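Local coordinates for putative methyl-accepting chemotaxis protein (Salmonella enterica subsp. enterica serovar Typhimurium str. LT2, PDB 6DB1), which probably senses extracellular chemical signals through this N-terminal ligand-binding domain and relays them to the chemotaxis signalling machinery of the cell, at residues 96-101 against 116-121; 28-32 against 59-63. All coordinates share one frame; numbering follows the deposited sequence. Where two conformers were deposited one is given.

Contact 1: 96-101 against 116-121; sequences KGVVPQ and HASTVT
Q101 and T121 meet across an antiparallel helix pair within a four-helix bundle, the architecture well known from the sensing domains of many methyl-accepting chemotaxis proteins. The local axes of helices 80-105 and 110-144 run at 161° to each other and come within 9.6 Å, a spacing bridged here by both polar and hydrocarbon groups.

The tight side is the one turned to the bundle interior. Q101 sends an extended chain across the gap, and its NE2 donates a hydrogen bond of 2.8 Å to OG1 of T121, which lies a little out of the amide plane. The methyl of A117 lies over one face of the same amide, its CB 3.2 Å from Q101 NE2, while T121 OG1 also packs 3.6 Å from CA of G97. The absence of a side chain at G97 lets the backbones close in, the CA atoms of G97 and T121 being 4.7 Å apart. Q101 and T121 are both buried: F34 and L38 of helix 13-46 touch Q101 from within the bundle, and Y31 touches T121.

Toward solvent the packing thins out. K96 contributes its carbonyl, while its extended alkyl chain leads the ammonium group away from helix 110-144, and V120 makes only a marginal contact through CG1. H116 spans the two regimes. A chi1 of 167° turns its imidazole out to helix 80-105, where it stands almost perpendicular to the Q101 amide and rests against CG of Q101 and CB of P100. At its rim the carbonyl oxygen of K96 lies in the ring plane, and NE2 of H116 donates a weak hydrogen bond of 3.3 Å to O of G97.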
loop_
_atom_site.group_PDB
_atom_site.type_symbol
_atom_site.label_atom_id
_atom_site.label_comp_id
_atom_site.label_asym_id
_atom_site.label_seq_id
_atom_site.Cartn_x
_atom_site.Cartn_y
_atom_site.Cartn_z
ATOM N N LYS A 96 18.854 -4.306 -0.104
ATOM C CA LYS A 96 19.593 -4.198 1.159
ATOM C C LYS A 96 18.728 -4.602 2.360
ATOM O O LYS A 96 19.282 -4.918 3.410
ATOM C CB LYS A 96 20.089 -2.764 1.367
ATOM C CG LYS A 96 21.042 -2.228 0.306
ATOM C CD LYS A 96 21.431 -0.783 0.551
ATOM C CE LYS A 96 22.367 -0.224 -0.499
ATOM N NZ LYS A 96 22.705 1.195 -0.223
ATOM N N GLY A 97 17.401 -4.576 2.236
ATOM C CA GLY A 97 16.564 -4.927 3.367
ATOM C C GLY A 97 15.932 -6.303 3.225
ATOM O O GLY A 97 16.234 -7.224 3.983
ATOM N N VAL A 98 15.109 -6.432 2.193
ATOM C CA VAL A 98 14.304 -7.608 1.918
ATOM C C VAL A 98 15.133 -8.836 1.535
ATOM O O VAL A 98 14.912 -9.919 2.078
ATOM C CB VAL A 98 13.289 -7.286 0.811
ATOM C CG1 VAL A 98 12.667 -8.538 0.219
ATOM C CG2 VAL A 98 12.222 -6.328 1.312
ATOM N N VAL A 99 15.999 -8.704 0.547
ATOM C CA VAL A 99 16.757 -9.847 0.082
ATOM C C VAL A 99 17.630 -10.405 1.213
ATOM O O VAL A 99 17.607 -11.606 1.460
ATOM C CB VAL A 99 17.570 -9.509 -1.182
ATOM C CG1 VAL A 99 18.665 -10.531 -1.437
ATOM C CG2 VAL A 99 16.666 -9.370 -2.396
ATOM N N PRO A 100 18.397 -9.560 1.897
ATOM C CA PRO A 100 19.177 -10.175 2.949
ATOM C C PRO A 100 18.297 -10.959 3.932
ATOM O O PRO A 100 18.592 -12.130 4.206
ATOM C CB PRO A 100 19.889 -9.001 3.629
ATOM C CG PRO A 100 20.115 -8.053 2.485
ATOM C CD PRO A 100 18.844 -8.174 1.668
ATOM N N GLN A 101 17.226 -10.347 4.423
ATOM C CA GLN A 101 16.349 -11.032 5.376
ATOM C C GLN A 101 16.018 -12.443 4.882
ATOM O O GLN A 101 16.098 -13.396 5.643
ATOM C CB GLN A 101 15.039 -10.281 5.599
ATOM C CG GLN A 101 15.192 -8.992 6.391
ATOM C CD GLN A 101 13.845 -8.495 6.854
ATOM O OE1 GLN A 101 12.858 -9.223 6.799
ATOM N NE2 GLN A 101 13.800 -7.262 7.338
ATOM N N HIS A 116 18.831 -8.010 12.037
ATOM C CA HIS A 116 18.946 -7.245 10.778
ATOM C C HIS A 116 17.612 -6.566 10.455
ATOM O O HIS A 116 17.556 -5.373 10.141
ATOM C CB HIS A 116 19.358 -8.169 9.621
ATOM C CG HIS A 116 19.221 -7.569 8.258
ATOM N ND1 HIS A 116 20.301 -7.088 7.543
ATOM C CD2 HIS A 116 18.140 -7.393 7.467
ATOM C CE1 HIS A 116 19.890 -6.639 6.372
ATOM N NE2 HIS A 116 18.568 -6.811 6.303
ATOM N N ALA A 117 16.555 -7.370 10.547
ATOM C CA ALA A 117 15.180 -6.969 10.246
ATOM C C ALA A 117 14.683 -5.846 11.171
ATOM O O ALA A 117 13.818 -5.064 10.770
ATOM C CB ALA A 117 14.279 -8.179 10.348
ATOM N N SER A 118 15.196 -5.777 12.399
ATOM C CA SER A 118 14.742 -4.757 13.361
ATOM C C SER A 118 15.599 -3.485 13.300
ATOM O O SER A 118 15.145 -2.423 13.738
ATOM C CB SER A 118 14.737 -5.298 14.766
ATOM O OG SER A 118 13.786 -6.340 14.908
ATOM N N THR A 119 16.838 -3.592 12.814
ATOM C CA THR A 119 17.717 -2.423 12.788
ATOM C C THR A 119 17.885 -1.873 11.365
ATOM O O THR A 119 17.542 -0.715 11.099
ATOM C CB THR A 119 19.094 -2.752 13.383
ATOM O OG1 THR A 119 19.582 -3.925 12.733
ATOM C CG2 THR A 119 19.064 -2.984 14.879
ATOM N N VAL A 120 18.379 -2.700 10.450
ATOM C CA VAL A 120 18.702 -2.232 9.091
ATOM C C VAL A 120 17.449 -1.956 8.248
ATOM O O VAL A 120 17.352 -0.880 7.647
ATOM C CB VAL A 120 19.625 -3.231 8.366
ATOM C CG1 VAL A 120 19.908 -2.799 6.934
ATOM C CG2 VAL A 120 20.924 -3.442 9.128
ATOM N N THR A 121 16.513 -2.901 8.186
ATOM C CA THR A 121 15.360 -2.739 7.295
ATOM C C THR A 121 14.594 -1.439 7.611
ATOM O O THR A 121 14.610 -0.532 6.787
ATOM C CB THR A 121 14.521 -4.023 7.244
ATOM O OG1 THR A 121 15.382 -5.065 6.786
ATOM C CG2 THR A 121 13.335 -3.923 6.311
#

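Contact 2: 28-32 against 59-63; sequences NDQYF and SLENM
A Met-aromatic contact in the buried core of the helical bundle joins helix 13-46 to helix 54-73, pairing M63 with Y31. M63 is present as selenomethionine and modelled in two conformers, of which one is described. Its SE sits 3.5 Å from CB of Y31 and lies at the edge of the phenol ring, 5.0 Å from the ring centroid. The terminal methyl continues obliquely to the ring, with CE 3.6 Å from CD1 of Y31. The two side chains lie alongside one another and point the same way; on the M63 side, a chi1 of -160° and an extended chain beyond CG carry the selenium to the tyrosine.

One helical face further round, the interaction becomes polar. Q30 bends at chi2 (-64°), which folds its amide over N62, and ND2 of N62 donates a hydrogen bond of 3.2 Å to OE1 of Q30. That oxygen lies in the amide plane of N62, but ND2 of N62 stands above the carbonyl plane of Q30, the two amides being nearly perpendicular. CB of N62 comes within 3.3 Å of the same oxygen, OE1 of Q30. Between these two patches S59 packs its CB 3.7 Å from the backbone O of Q30.

The phenol end of Y31 reaches helix 110-144, where its OH is hydrogen-bonded to OG of S125. L93 of helix 80-105 packs on both Y31 and M63, while F32 on helix 13-46 meets F32 of the second subunit.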
loop_
_atom_site.group_PDB
_atom_site.type_symbol
_atom_site.label_atom_id
_atom_site.label_comp_id
_atom_site.label_asym_id
_atom_site.label_seq_id
_atom_site.Cartn_x
_atom_site.Cartn_y
_atom_site.Cartn_z
ATOM N N ASN A 28 4.080 -1.616 -2.563
ATOM C CA ASN A 28 3.976 -1.359 -1.117
ATOM C C ASN A 28 3.212 -2.506 -0.445
ATOM O O ASN A 28 3.587 -3.000 0.622
ATOM C CB ASN A 28 3.292 -0.013 -0.893
ATOM C CG ASN A 28 3.691 0.665 0.395
ATOM O OD1 ASN A 28 4.105 0.018 1.350
ATOM N ND2 ASN A 28 3.587 1.980 0.414
ATOM N N ASP A 29 2.097 -2.886 -1.057
ATOM C CA ASP A 29 1.327 -3.977 -0.564
ATOM C C ASP A 29 2.183 -5.264 -0.500
ATOM O O ASP A 29 2.146 -5.976 0.498
ATOM C CB ASP A 29 0.137 -4.229 -1.469
ATOM C CG ASP A 29 -0.732 -5.333 -0.966
ATOM O OD1 ASP A 29 -1.000 -5.408 0.260
ATOM O OD2 ASP A 29 -1.153 -6.129 -1.808
ATOM N N GLN A 30 2.962 -5.526 -1.553
ATOM C CA GLN A 30 3.797 -6.749 -1.635
ATOM C C GLN A 30 4.940 -6.710 -0.613
ATOM O O GLN A 30 5.395 -7.767 -0.128
ATOM C CB GLN A 30 4.353 -6.944 -3.041
ATOM C CG GLN A 30 3.274 -7.197 -4.084
ATOM C CD GLN A 30 2.536 -8.486 -3.839
ATOM O OE1 GLN A 30 3.102 -9.474 -3.381
ATOM N NE2 GLN A 30 1.263 -8.486 -4.179
ATOM N N TYR A 31 5.429 -5.515 -0.315
ATOM C CA TYR A 31 6.428 -5.396 0.694
ATOM C C TYR A 31 5.801 -5.687 2.070
ATOM O O TYR A 31 6.343 -6.503 2.836
ATOM C CB TYR A 31 7.079 -4.015 0.653
ATOM C CG TYR A 31 7.860 -3.709 1.902
ATOM C CD1 TYR A 31 9.043 -4.374 2.183
ATOM C CD2 TYR A 31 7.391 -2.786 2.823
ATOM C CE1 TYR A 31 9.746 -4.122 3.347
ATOM C CE2 TYR A 31 8.090 -2.516 3.988
ATOM C CZ TYR A 31 9.271 -3.186 4.249
ATOM O OH TYR A 31 9.971 -2.918 5.390
ATOM N N PHE A 32 4.662 -5.058 2.397
ATOM C CA PHE A 32 4.057 -5.316 3.706
ATOM C C PHE A 32 3.735 -6.803 3.821
ATOM O O PHE A 32 3.949 -7.395 4.879
ATOM C CB PHE A 32 2.817 -4.464 3.999
ATOM C CG PHE A 32 3.083 -2.984 4.129
ATOM C CD1 PHE A 32 4.252 -2.518 4.710
ATOM C CD2 PHE A 32 2.109 -2.061 3.793
ATOM C CE1 PHE A 32 4.487 -1.158 4.851
ATOM C CE2 PHE A 32 2.341 -0.700 3.943
ATOM C CZ PHE A 32 3.531 -0.250 4.469
ATOM N N SER A 59 6.272 -13.068 -2.544
ATOM C CA SER A 59 6.113 -11.652 -2.287
ATOM C C SER A 59 7.381 -10.894 -2.715
ATOM O O SER A 59 7.283 -9.880 -3.395
ATOM C CB SER A 59 5.744 -11.417 -0.840
ATOM O OG SER A 59 4.476 -12.006 -0.547
ATOM N N LEU A 60 8.554 -11.394 -2.329
ATOM C CA LEU A 60 9.819 -10.779 -2.704
ATOM C C LEU A 60 9.879 -10.681 -4.227
ATOM O O LEU A 60 10.165 -9.619 -4.780
ATOM C CB LEU A 60 10.975 -11.613 -2.143
ATOM C CG LEU A 60 12.388 -11.110 -2.442
ATOM C CD1 LEU A 60 13.362 -11.595 -1.391
ATOM C CD2 LEU A 60 12.862 -11.523 -3.827
ATOM N N GLU A 61 9.545 -11.780 -4.893
ATOM C CA GLU A 61 9.555 -11.809 -6.342
ATOM C C GLU A 61 8.520 -10.814 -6.903
ATOM O O GLU A 61 8.795 -10.161 -7.913
ATOM C CB GLU A 61 9.325 -13.226 -6.861
ATOM C CG GLU A 61 10.427 -13.689 -7.780
ATOM C CD GLU A 61 10.622 -12.802 -8.992
ATOM O OE1 GLU A 61 11.757 -12.750 -9.504
ATOM O OE2 GLU A 61 9.634 -12.168 -9.428
ATOM N N ASN A 62 7.360 -10.670 -6.256
ATOM C CA ASN A 62 6.332 -9.717 -6.730
ATOM C C ASN A 62 6.826 -8.269 -6.542
ATOM O O ASN A 62 6.535 -7.397 -7.371
ATOM C CB ASN A 62 4.979 -9.937 -6.047
ATOM C CG ASN A 62 4.234 -11.166 -6.526
ATOM O OD1 ASN A 62 4.537 -11.723 -7.582
ATOM N ND2 ASN A 62 3.216 -11.567 -5.778
HETATM N N MSE A 63 7.566 -8.022 -5.459
HETATM C CA MSE A 63 8.113 -6.698 -5.160
HETATM C C MSE A 63 9.147 -6.319 -6.202
HETATM O O MSE A 63 9.220 -5.171 -6.641
HETATM C CB MSE A 63 8.716 -6.784 -3.761
HETATM C CG MSE A 63 8.914 -5.436 -3.069
HETATM SE SE MSE A 63 9.548 -5.719 -1.219
HETATM C CE MSE A 63 10.558 -4.034 -1.063
#

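Overall arrangement
From the N terminus, helix 13-46 runs the length of the bundle, and after the turn helix 54-73 comes back against it; contact 2 closes this first hairpin, with 26 residues between its segments. The chain then enters helix 80-105 and returns as helix 110-144, where contact 1 closes a second, shorter hairpin. The two closures follow in series, neither enclosing nor crossing the other, and their centres lie 14 Å apart. Side-chain packing joins the hairpins: V98 reaches from helix 80-105 to L60, M63 and Y31, while T121 CG2 rests 3.6 Å from Y31 OH. All four helices are thereby tied together.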